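Local coordinates for protein NAD(P)H-flavin oxidoreductase (Staphylococcus epidermidis ATCC 12228, PDB 3GBH) that probably reduces flavin or nitro substrates with electrons from NAD(P)H, passing them through bound flavin mononucleotide, as other nitroreductase-family enzymes do, at residues 159-164 against 189-194; 89-94 against 180-185. All coordinates share one frame; numbering follows the deposited sequence.

Strand 183-192 runs through both contacts. Its last residues pair with strand 160-164 in contact 1, and its first residues pair with the end of strand 84-91 in contact 2. Strand 84-91 lies along one side of it and 160-164 along the other, so the two contacts sample different ends and different sides of one inner strand. The centres of the two contacts lie about 23 Å apart, on opposite sides of the centre of the chain. Contact 1 is buried and belongs to the flavin site: Asn-162, Pro-163 and Ile-164 line the FMN pocket. Contact 2 is partly buried strand packing away from the flavin; the side chain of Pro-185 lies about 11 Å from a bound FMN.

Contact 1 (159-164 against 189-194); sequences YDTNPI and IAIGKK. With FMN (flavin mononucleotide), chain H.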
ATOM      1  N   TYR B 159     -18.034   9.748  22.174  1.00 21.97           N
ATOM      2  CA  TYR B 159     -19.422   9.327  22.443  1.00 23.09           C
ATOM      3  C   TYR B 159     -19.744   8.051  21.675  1.00 24.48           C
ATOM      4  O   TYR B 159     -18.946   7.599  20.841  1.00 27.38           O
ATOM      5  CB  TYR B 159     -20.408  10.448  22.071  1.00 23.36           C
ATOM      6  CG  TYR B 159     -20.173  11.681  22.876  1.00 21.72           C
ATOM      7  CD1 TYR B 159     -20.192  11.626  24.255  1.00 25.24           C
ATOM      8  CD2 TYR B 159     -19.904  12.901  22.275  1.00 27.37           C
ATOM      9  CE1 TYR B 159     -19.949  12.738  25.018  1.00 28.09           C
ATOM     10  CE2 TYR B 159     -19.663  14.039  23.038  1.00 25.04           C
ATOM     11  CZ  TYR B 159     -19.696  13.954  24.418  1.00 26.67           C
ATOM     12  OH  TYR B 159     -19.449  15.063  25.238  1.00 28.27           O
ATOM     13  N   ASP B 160     -20.880   7.448  21.991  1.00 22.95           N
ATOM     14  CA  ASP B 160     -21.393   6.325  21.244  1.00 22.14           C
ATOM     15  C   ASP B 160     -22.819   6.578  20.848  1.00 22.09           C
ATOM     16  O   ASP B 160     -23.481   7.453  21.408  1.00 23.33           O
ATOM     17  CB  ASP B 160     -21.262   5.052  22.050  1.00 22.70           C
ATOM     18  CG  ASP B 160     -19.828   4.523  22.041  1.00 25.73           C
ATOM     19  OD1 ASP B 160     -19.424   3.958  20.990  1.00 23.96           O
ATOM     20  OD2 ASP B 160     -19.105   4.700  23.053  1.00 23.49           O
ATOM     21  N   THR B 161     -23.279   5.817  19.866  1.00 22.39           N
ATOM     22  CA  THR B 161     -24.611   5.949  19.325  1.00 21.69           C
ATOM     23  C   THR B 161     -25.267   4.596  19.077  1.00 23.25           C
ATOM     24  O   THR B 161     -24.601   3.550  19.107  1.00 23.70           O
ATOM     25  CB  THR B 161     -24.608   6.705  17.986  1.00 21.13           C
ATOM     26  OG1 THR B 161     -23.772   6.018  17.053  1.00 21.70           O
ATOM     27  CG2 THR B 161     -24.160   8.162  18.182  1.00 20.84           C
ATOM     28  N   ASN B 162     -26.565   4.658  18.811  1.00 22.56           N
ATOM     29  CA  ASN B 162     -27.374   3.492  18.393  1.00 22.67           C
ATOM     30  C   ASN B 162     -28.393   4.008  17.407  1.00 22.86           C
ATOM     31  O   ASN B 162     -29.303   4.784  17.787  1.00 21.88           O
ATOM     32  CB  ASN B 162     -28.053   2.832  19.593  1.00 21.44           C
ATOM     33  CG  ASN B 162     -28.945   1.617  19.230  1.00 24.65           C
ATOM     34  OD1 ASN B 162     -29.837   1.296  19.987  1.00 31.35           O
ATOM     35  ND2 ASN B 162     -28.683   0.940  18.108  1.00 24.23           N
ATOM     36  N   PRO B 163     -28.231   3.644  16.123  1.00 22.31           N
ATOM     37  CA  PRO B 163     -29.285   4.023  15.168  1.00 22.13           C
ATOM     38  C   PRO B 163     -30.502   3.167  15.378  1.00 22.24           C
ATOM     39  O   PRO B 163     -30.375   1.983  15.677  1.00 22.85           O
ATOM     40  CB  PRO B 163     -28.627   3.802  13.806  1.00 22.36           C
ATOM     41  CG  PRO B 163     -27.600   2.739  14.047  1.00 23.77           C
ATOM     42  CD  PRO B 163     -27.133   2.908  15.473  1.00 24.10           C
ATOM     43  N   ILE B 164     -31.681   3.770  15.230  1.00 22.32           N
ATOM     44  CA  ILE B 164     -32.925   3.171  15.653  1.00 21.92           C
ATOM     45  C   ILE B 164     -33.986   3.460  14.586  1.00 24.41           C
ATOM     46  O   ILE B 164     -34.179   4.617  14.190  1.00 23.66           O
ATOM     47  CB  ILE B 164     -33.354   3.713  17.065  1.00 22.87           C
ATOM     48  CG1 ILE B 164     -32.412   3.173  18.153  1.00 23.10           C
ATOM     49  CG2 ILE B 164     -34.788   3.319  17.417  1.00 19.87           C
ATOM     50  CD1 ILE B 164     -32.532   3.790  19.532  1.00 22.68           C
ATOM     51  N   ILE B 189     -31.334   8.412  16.328  1.00 23.47           N
ATOM     52  CA  ILE B 189     -29.994   8.052  16.779  1.00 23.31           C
ATOM     53  C   ILE B 189     -29.860   8.367  18.258  1.00 22.68           C
ATOM     54  O   ILE B 189     -29.896   9.543  18.621  1.00 22.51           O
ATOM     55  CB  ILE B 189     -28.890   8.807  15.995  1.00 25.41           C
ATOM     56  CG1 ILE B 189     -29.063   8.667  14.470  1.00 25.85           C
ATOM     57  CG2 ILE B 189     -27.478   8.311  16.418  1.00 21.11           C
ATOM     58  CD1 ILE B 189     -27.994   9.381  13.654  1.00 25.67           C
ATOM     59  N   ALA B 190     -29.742   7.343  19.116  1.00 20.24           N
ATOM     60  CA  ALA B 190     -29.448   7.584  20.528  1.00 21.83           C
ATOM     61  C   ALA B 190     -27.989   7.979  20.611  1.00 22.04           C
ATOM     62  O   ALA B 190     -27.159   7.365  19.956  1.00 21.11           O
ATOM     63  CB  ALA B 190     -29.705   6.303  21.426  1.00 21.05           C
ATOM     64  N   ILE B 191     -27.671   8.967  21.443  1.00 22.51           N
ATOM     65  CA  ILE B 191     -26.284   9.394  21.603  1.00 21.85           C
ATOM     66  C   ILE B 191     -26.015   9.658  23.082  1.00 22.32           C
ATOM     67  O   ILE B 191     -26.878  10.136  23.805  1.00 20.05           O
ATOM     68  CB  ILE B 191     -25.984  10.638  20.721  1.00 23.11           C
ATOM     69  CG1 ILE B 191     -24.497  11.034  20.797  1.00 23.76           C
ATOM     70  CG2 ILE B 191     -26.877  11.840  21.113  1.00 20.42           C
ATOM     71  CD1 ILE B 191     -24.127  12.138  19.788  1.00 22.35           C
ATOM     72  N   GLY B 192     -24.830   9.280  23.530  1.00 20.96           N
ATOM     73  CA  GLY B 192     -24.438   9.510  24.900  1.00 21.34           C
ATOM     74  C   GLY B 192     -23.093   8.895  25.155  1.00 20.85           C
ATOM     75  O   GLY B 192     -22.405   8.457  24.214  1.00 19.46           O
ATOM     76  N   LYS B 193     -22.742   8.844  26.426  1.00 21.99           N
ATOM     77  CA  LYS B 193     -21.534   8.191  26.897  1.00 24.13           C
ATOM     78  C   LYS B 193     -21.890   6.762  27.257  1.00 23.87           C
ATOM     79  O   LYS B 193     -22.833   6.535  28.015  1.00 23.58           O
ATOM     80  CB  LYS B 193     -21.003   8.927  28.128  1.00 24.76           C
ATOM     81  CG  LYS B 193     -19.737   8.361  28.709  1.00 27.70           C
ATOM     82  CD  LYS B 193     -19.183   9.297  29.786  1.00 28.61           C
ATOM     83  CE  LYS B 193     -17.895   8.758  30.440  1.00 34.13           C
ATOM     84  NZ  LYS B 193     -18.127   7.458  31.128  1.00 37.87           N
ATOM     85  N   LYS B 194     -21.130   5.791  26.755  1.00 24.05           N
ATOM     86  CA  LYS B 194     -21.486   4.376  26.974  1.00 25.34           C
ATOM     87  C   LYS B 194     -21.406   3.975  28.442  1.00 24.36           C
ATOM     88  O   LYS B 194     -20.483   4.400  29.152  1.00 25.04           O
ATOM     89  CB  LYS B 194     -20.643   3.430  26.100  1.00 24.79           C
ATOM     90  CG  LYS B 194     -19.238   3.143  26.568  1.00 29.92           C
ATOM     91  CD  LYS B 194     -18.554   2.162  25.589  1.00 29.70           C
ATOM     92  CE  LYS B 194     -17.118   1.811  25.990  1.00 35.25           C
ATOM     93  NZ  LYS B 194     -16.521   0.818  25.046  1.00 35.57           N
TER
HETATM   94  N1  FMN H 300     -31.018  -1.290  17.156  1.00 26.79           N
HETATM   95  C2  FMN H 300     -31.955  -1.316  18.179  1.00 29.05           C
HETATM   96  O2  FMN H 300     -31.656  -1.695  19.316  1.00 28.12           O
HETATM   97  N3  FMN H 300     -33.243  -0.932  17.913  1.00 26.22           N
HETATM   98  C4  FMN H 300     -33.617  -0.499  16.638  1.00 28.95           C
HETATM   99  O4  FMN H 300     -34.798  -0.162  16.432  1.00 27.97           O
HETATM  100  C4A FMN H 300     -32.682  -0.492  15.616  1.00 25.78           C
HETATM  101  N5  FMN H 300     -33.015  -0.109  14.328  1.00 25.88           N
HETATM  102  C5A FMN H 300     -32.026   0.213  13.422  1.00 25.95           C
HETATM  103  C6  FMN H 300     -32.322   0.935  12.253  1.00 25.91           C
HETATM  104  C7  FMN H 300     -31.329   1.259  11.353  1.00 25.53           C
HETATM  105  C7M FMN H 300     -31.663   2.028  10.103  1.00 26.99           C
HETATM  106  C8  FMN H 300     -30.016   0.844  11.598  1.00 26.33           C
HETATM  107  C8M FMN H 300     -28.885   1.162  10.670  1.00 24.47           C
HETATM  108  C9  FMN H 300     -29.724   0.130  12.746  1.00 25.64           C
HETATM  109  C9A FMN H 300     -30.710  -0.193  13.684  1.00 27.17           C
HETATM  110  N10 FMN H 300     -30.419  -0.899  14.861  1.00 27.38           N
HETATM  111  C10 FMN H 300     -31.369  -0.902  15.883  1.00 28.41           C
HETATM  112  C1' FMN H 300     -28.993  -1.278  15.204  1.00 25.48           C
HETATM  113  C2' FMN H 300     -28.625  -2.496  14.358  1.00 26.98           C
HETATM  114  O2' FMN H 300     -29.192  -3.677  14.899  1.00 25.38           O
HETATM  115  C3' FMN H 300     -27.098  -2.609  14.280  1.00 27.11           C
HETATM  116  O3' FMN H 300     -26.596  -1.499  13.579  1.00 27.19           O
HETATM  117  C4' FMN H 300     -26.597  -3.895  13.624  1.00 28.68           C
HETATM  118  O4' FMN H 300     -26.973  -5.010  14.433  1.00 27.17           O
HETATM  119  C5' FMN H 300     -25.081  -3.843  13.452  1.00 27.90           C
HETATM  120  O5' FMN H 300     -24.449  -3.720  14.720  1.00 24.97           O
HETATM  121  P   FMN H 300     -23.470  -2.493  15.015  1.00 25.45           P
HETATM  122  O1P FMN H 300     -22.908  -2.615  16.402  1.00 23.29           O
HETATM  123  O2P FMN H 300     -24.252  -1.229  14.809  1.00 23.75           O
HETATM  124  O3P FMN H 300     -22.335  -2.490  14.019  1.00 24.66           O
HETATM  125  O   HOH W   1     -18.890   6.631  24.926  1.00 16.57           O
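Ile-189 lies opposite Pro-163 in a non-hydrogen-bonded pair, and its CG2, anti to the backbone N, lies 3.6 Å from Thr-161 CB, the two side chains running side by side on one face of the sheet. Ala-190 forms a hydrogen-bonded antiparallel pair with Asn-162: its N donates to Asn-162 O at 2.9 Å, and its O accepts from Asn-162 N. The methyl of Ala-190 emerges on the other face and meets the tip of Ile-164. Strand 160-164, an outer strand of the sheet within this chain, runs on against the cofactor: Pro-163 O sits 3.0 Å from FMN C9A, on the same side of the flavin plane as Ile-164 CA and, out past N1, Asn-162 ND2. The Asn-162 oxygen OD1 is taken by Gln-78. Ile-191 lays CG1 3.9 Å from Thr-161 CG2. Gly-192 closes the pairing with Asp-160, whose N-H points straight at Gly-192 O (2.9 Å, 178°). Beyond it, Lys-194 N donates to a water that in turn donates to Asp-160 OD2 at 2.7 Å. The Lys-194 chain passes that oxygen with CD at 3.6 Å, but its ammonium goes on to a salt bridge with Asp-197. Helix 132-156 covers the face carrying Thr-161, Pro-163, Ile-189 and Ile-191, while strand 84-91 adjoins 189-192 on the side away from 160-164.

Contact 2 (89-94 against 180-185); sequences FGDLQN and SDRYVP
Asp-91 and Arg-182 both send CG anti to their own backbone N (chi1 179° and -178°), and with the arginine chain extended as far as NE the carboxylate meets the guanidinium side-on. Arg-182 NE donates to Asp-91 OD1 at 2.8 Å and NH2 to OD2 at 3.1 Å, one nitrogen to each oxygen, with the two planes 31° apart. OD1 has a second donor: Gln-93 N, 2.9 Å away, comes from the opposite face of the carboxylate and makes an Asx turn at the start of the type I turn 91-94. Two bonds on OD1 and the grip on OD2, which also has a salt bridge to Arg-55, should fix the carboxylate's rotation. Gln-93 CB lies over one face of the guanidinium, and Tyr-183 OH is over the other. The Tyr-183 ring in turn carries Arg-182 CG over its centre, 3.8 Å above the plane, and its CE1 comes within 3.4 Å of Asp-91 CG.

Backbone bonds join the two strands: Gly-90 and Val-184 exchange a pair, and Leu-92 N reaches Arg-182 O at 2.9 Å just past the strand end. On the face opposite the salt bridge, Leu-92 CD1 packs on Val-184 CG1 at 3.7 Å. Back on the face of Asp-91 and Tyr-183, Phe-89 CE2 meets Pro-185 CB at 4.0 Å. This end of the two central strands meets three elements: Phe-89 and Pro-185 rest on helix 172-176, Leu-92 on helix 132-156, and strand 54-59 borders 89-91 on its other side.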
ATOM      1  N   PHE B  89     -35.551  13.901  10.450  1.00 23.77           N
ATOM      2  CA  PHE B  89     -36.653  14.011   9.542  1.00 22.57           C
ATOM      3  C   PHE B  89     -36.111  14.532   8.213  1.00 22.03           C
ATOM      4  O   PHE B  89     -35.086  15.205   8.174  1.00 23.61           O
ATOM      5  CB  PHE B  89     -37.664  15.027  10.070  1.00 21.83           C
ATOM      6  CG  PHE B  89     -38.418  14.586  11.286  1.00 21.56           C
ATOM      7  CD1 PHE B  89     -37.866  14.747  12.550  1.00 21.02           C
ATOM      8  CD2 PHE B  89     -39.698  14.034  11.166  1.00 22.09           C
ATOM      9  CE1 PHE B  89     -38.556  14.349  13.675  1.00 22.37           C
ATOM     10  CE2 PHE B  89     -40.401  13.633  12.259  1.00 22.99           C
ATOM     11  CZ  PHE B  89     -39.834  13.785  13.545  1.00 23.98           C
ATOM     12  N   GLY B  90     -36.817  14.219   7.142  1.00 22.55           N
ATOM     13  CA  GLY B  90     -36.517  14.736   5.824  1.00 22.34           C
ATOM     14  C   GLY B  90     -37.610  15.730   5.457  1.00 21.35           C
ATOM     15  O   GLY B  90     -38.789  15.477   5.674  1.00 20.21           O
ATOM     16  N   ASP B  91     -37.219  16.882   4.940  1.00 20.55           N
ATOM     17  CA  ASP B  91     -38.185  17.912   4.520  1.00 21.96           C
ATOM     18  C   ASP B  91     -38.563  17.656   3.053  1.00 22.97           C
ATOM     19  O   ASP B  91     -37.743  17.805   2.163  1.00 24.58           O
ATOM     20  CB  ASP B  91     -37.544  19.291   4.705  1.00 21.22           C
ATOM     21  CG  ASP B  91     -38.419  20.419   4.292  1.00 23.11           C
ATOM     22  OD1 ASP B  91     -39.627  20.240   3.948  1.00 24.26           O
ATOM     23  OD2 ASP B  91     -37.885  21.527   4.384  1.00 25.38           O
ATOM     24  N   LEU B  92     -39.808  17.272   2.811  1.00 23.29           N
ATOM     25  CA  LEU B  92     -40.288  16.987   1.444  1.00 23.11           C
ATOM     26  C   LEU B  92     -40.453  18.258   0.611  1.00 23.39           C
ATOM     27  O   LEU B  92     -40.627  18.163  -0.611  1.00 22.58           O
ATOM     28  CB  LEU B  92     -41.642  16.240   1.490  1.00 23.04           C
ATOM     29  CG  LEU B  92     -41.663  14.873   2.174  1.00 24.86           C
ATOM     30  CD1 LEU B  92     -43.113  14.352   2.272  1.00 23.97           C
ATOM     31  CD2 LEU B  92     -40.789  13.884   1.438  1.00 22.70           C
ATOM     32  N   GLN B  93     -40.405  19.428   1.263  1.00 23.54           N
ATOM     33  CA  GLN B  93     -40.375  20.743   0.586  1.00 23.59           C
ATOM     34  C   GLN B  93     -39.044  21.460   0.789  1.00 23.60           C
ATOM     35  O   GLN B  93     -38.971  22.688   0.935  1.00 21.67           O
ATOM     36  CB  GLN B  93     -41.540  21.600   1.055  1.00 24.97           C
ATOM     37  CG  GLN B  93     -42.895  20.979   0.730  1.00 26.74           C
ATOM     38  CD  GLN B  93     -44.033  21.720   1.364  1.00 31.44           C
ATOM     39  OE1 GLN B  93     -44.095  22.933   1.298  1.00 34.75           O
ATOM     40  NE2 GLN B  93     -44.955  20.988   1.976  1.00 35.55           N
ATOM     41  N   ASN B  94     -37.970  20.677   0.728  1.00 23.24           N
ATOM     42  CA  ASN B  94     -36.649  21.155   1.009  1.00 23.06           C
ATOM     43  C   ASN B  94     -36.186  22.297   0.099  1.00 23.87           C
ATOM     44  O   ASN B  94     -35.277  23.062   0.471  1.00 23.76           O
ATOM     45  CB  ASN B  94     -35.653  19.994   0.955  1.00 23.87           C
ATOM     46  CG  ASN B  94     -35.746  19.193  -0.321  1.00 25.95           C
ATOM     47  OD1 ASN B  94     -35.406  19.704  -1.372  1.00 27.14           O
ATOM     48  ND2 ASN B  94     -36.198  17.909  -0.237  1.00 24.54           N
ATOM     49  N   SER B 180     -46.553  16.909  10.012  1.00 26.85           N
ATOM     50  CA  SER B 180     -46.420  15.511   9.572  1.00 28.65           C
ATOM     51  C   SER B 180     -46.636  15.306   8.069  1.00 29.64           C
ATOM     52  O   SER B 180     -46.202  14.304   7.516  1.00 30.85           O
ATOM     53  CB  SER B 180     -47.335  14.579  10.382  1.00 28.46           C
ATOM     54  OG  SER B 180     -48.665  14.995  10.330  1.00 29.45           O
ATOM     55  N   ASP B 181     -47.276  16.258   7.408  1.00 30.12           N
ATOM     56  CA  ASP B 181     -47.415  16.210   5.953  1.00 31.52           C
ATOM     57  C   ASP B 181     -46.119  16.569   5.247  1.00 30.74           C
ATOM     58  O   ASP B 181     -45.855  16.039   4.179  1.00 32.27           O
ATOM     59  CB  ASP B 181     -48.506  17.162   5.460  1.00 31.66           C
ATOM     60  CG  ASP B 181     -49.907  16.683   5.807  1.00 40.50           C
ATOM     61  OD1 ASP B 181     -50.071  15.467   6.068  1.00 47.23           O
ATOM     62  OD2 ASP B 181     -50.853  17.522   5.817  1.00 45.79           O
ATOM     63  N   ARG B 182     -45.338  17.480   5.831  1.00 28.68           N
ATOM     64  CA  ARG B 182     -44.095  18.001   5.220  1.00 26.73           C
ATOM     65  C   ARG B 182     -42.818  17.288   5.655  1.00 26.35           C
ATOM     66  O   ARG B 182     -41.865  17.165   4.881  1.00 24.95           O
ATOM     67  CB  ARG B 182     -43.946  19.473   5.576  1.00 25.84           C
ATOM     68  CG  ARG B 182     -42.735  20.107   4.963  1.00 27.51           C
ATOM     69  CD  ARG B 182     -42.763  21.608   5.023  1.00 26.68           C
ATOM     70  NE  ARG B 182     -41.470  22.162   4.665  1.00 27.51           N
ATOM     71  CZ  ARG B 182     -41.212  23.457   4.515  1.00 28.79           C
ATOM     72  NH1 ARG B 182     -42.164  24.370   4.678  1.00 29.78           N
ATOM     73  NH2 ARG B 182     -39.991  23.837   4.198  1.00 27.40           N
ATOM     74  N   TYR B 183     -42.776  16.853   6.907  1.00 25.57           N
ATOM     75  CA  TYR B 183     -41.551  16.276   7.464  1.00 25.34           C
ATOM     76  C   TYR B 183     -41.700  14.782   7.729  1.00 25.48           C
ATOM     77  O   TYR B 183     -42.543  14.395   8.505  1.00 26.30           O
ATOM     78  CB  TYR B 183     -41.194  17.032   8.737  1.00 24.70           C
ATOM     79  CG  TYR B 183     -40.899  18.490   8.447  1.00 25.25           C
ATOM     80  CD1 TYR B 183     -39.723  18.869   7.816  1.00 23.87           C
ATOM     81  CD2 TYR B 183     -41.815  19.486   8.788  1.00 26.34           C
ATOM     82  CE1 TYR B 183     -39.469  20.215   7.530  1.00 25.86           C
ATOM     83  CE2 TYR B 183     -41.566  20.820   8.525  1.00 26.00           C
ATOM     84  CZ  TYR B 183     -40.397  21.187   7.895  1.00 27.11           C
ATOM     85  OH  TYR B 183     -40.170  22.528   7.630  1.00 25.74           O
ATOM     86  N   VAL B 184     -40.913  13.948   7.050  1.00 25.62           N
ATOM     87  CA  VAL B 184     -41.032  12.491   7.235  1.00 26.29           C
ATOM     88  C   VAL B 184     -39.876  11.959   8.078  1.00 23.96           C
ATOM     89  O   VAL B 184     -38.752  12.305   7.829  1.00 22.80           O
ATOM     90  CB  VAL B 184     -41.100  11.744   5.902  1.00 26.68           C
ATOM     91  CG1 VAL B 184     -42.387  12.176   5.143  1.00 33.49           C
ATOM     92  CG2 VAL B 184     -39.866  12.000   5.067  1.00 29.71           C
ATOM     93  N   PRO B 185     -40.166  11.120   9.077  1.00 24.14           N
ATOM     94  CA  PRO B 185     -39.078  10.563   9.900  1.00 23.00           C
ATOM     95  C   PRO B 185     -38.224   9.581   9.113  1.00 22.65           C
ATOM     96  O   PRO B 185     -38.758   8.750   8.383  1.00 21.21           O
ATOM     97  CB  PRO B 185     -39.802   9.873  11.037  1.00 22.82           C
ATOM     98  CG  PRO B 185     -41.222   9.733  10.626  1.00 25.99           C
ATOM     99  CD  PRO B 185     -41.482  10.559   9.417  1.00 25.05           C
TER
HETATM  100  O   HOH W   2     -37.551  23.272   7.311  1.00 19.64           O
HETATM  101  O   HOH W   3     -45.249  18.190   1.794  1.00 27.39           O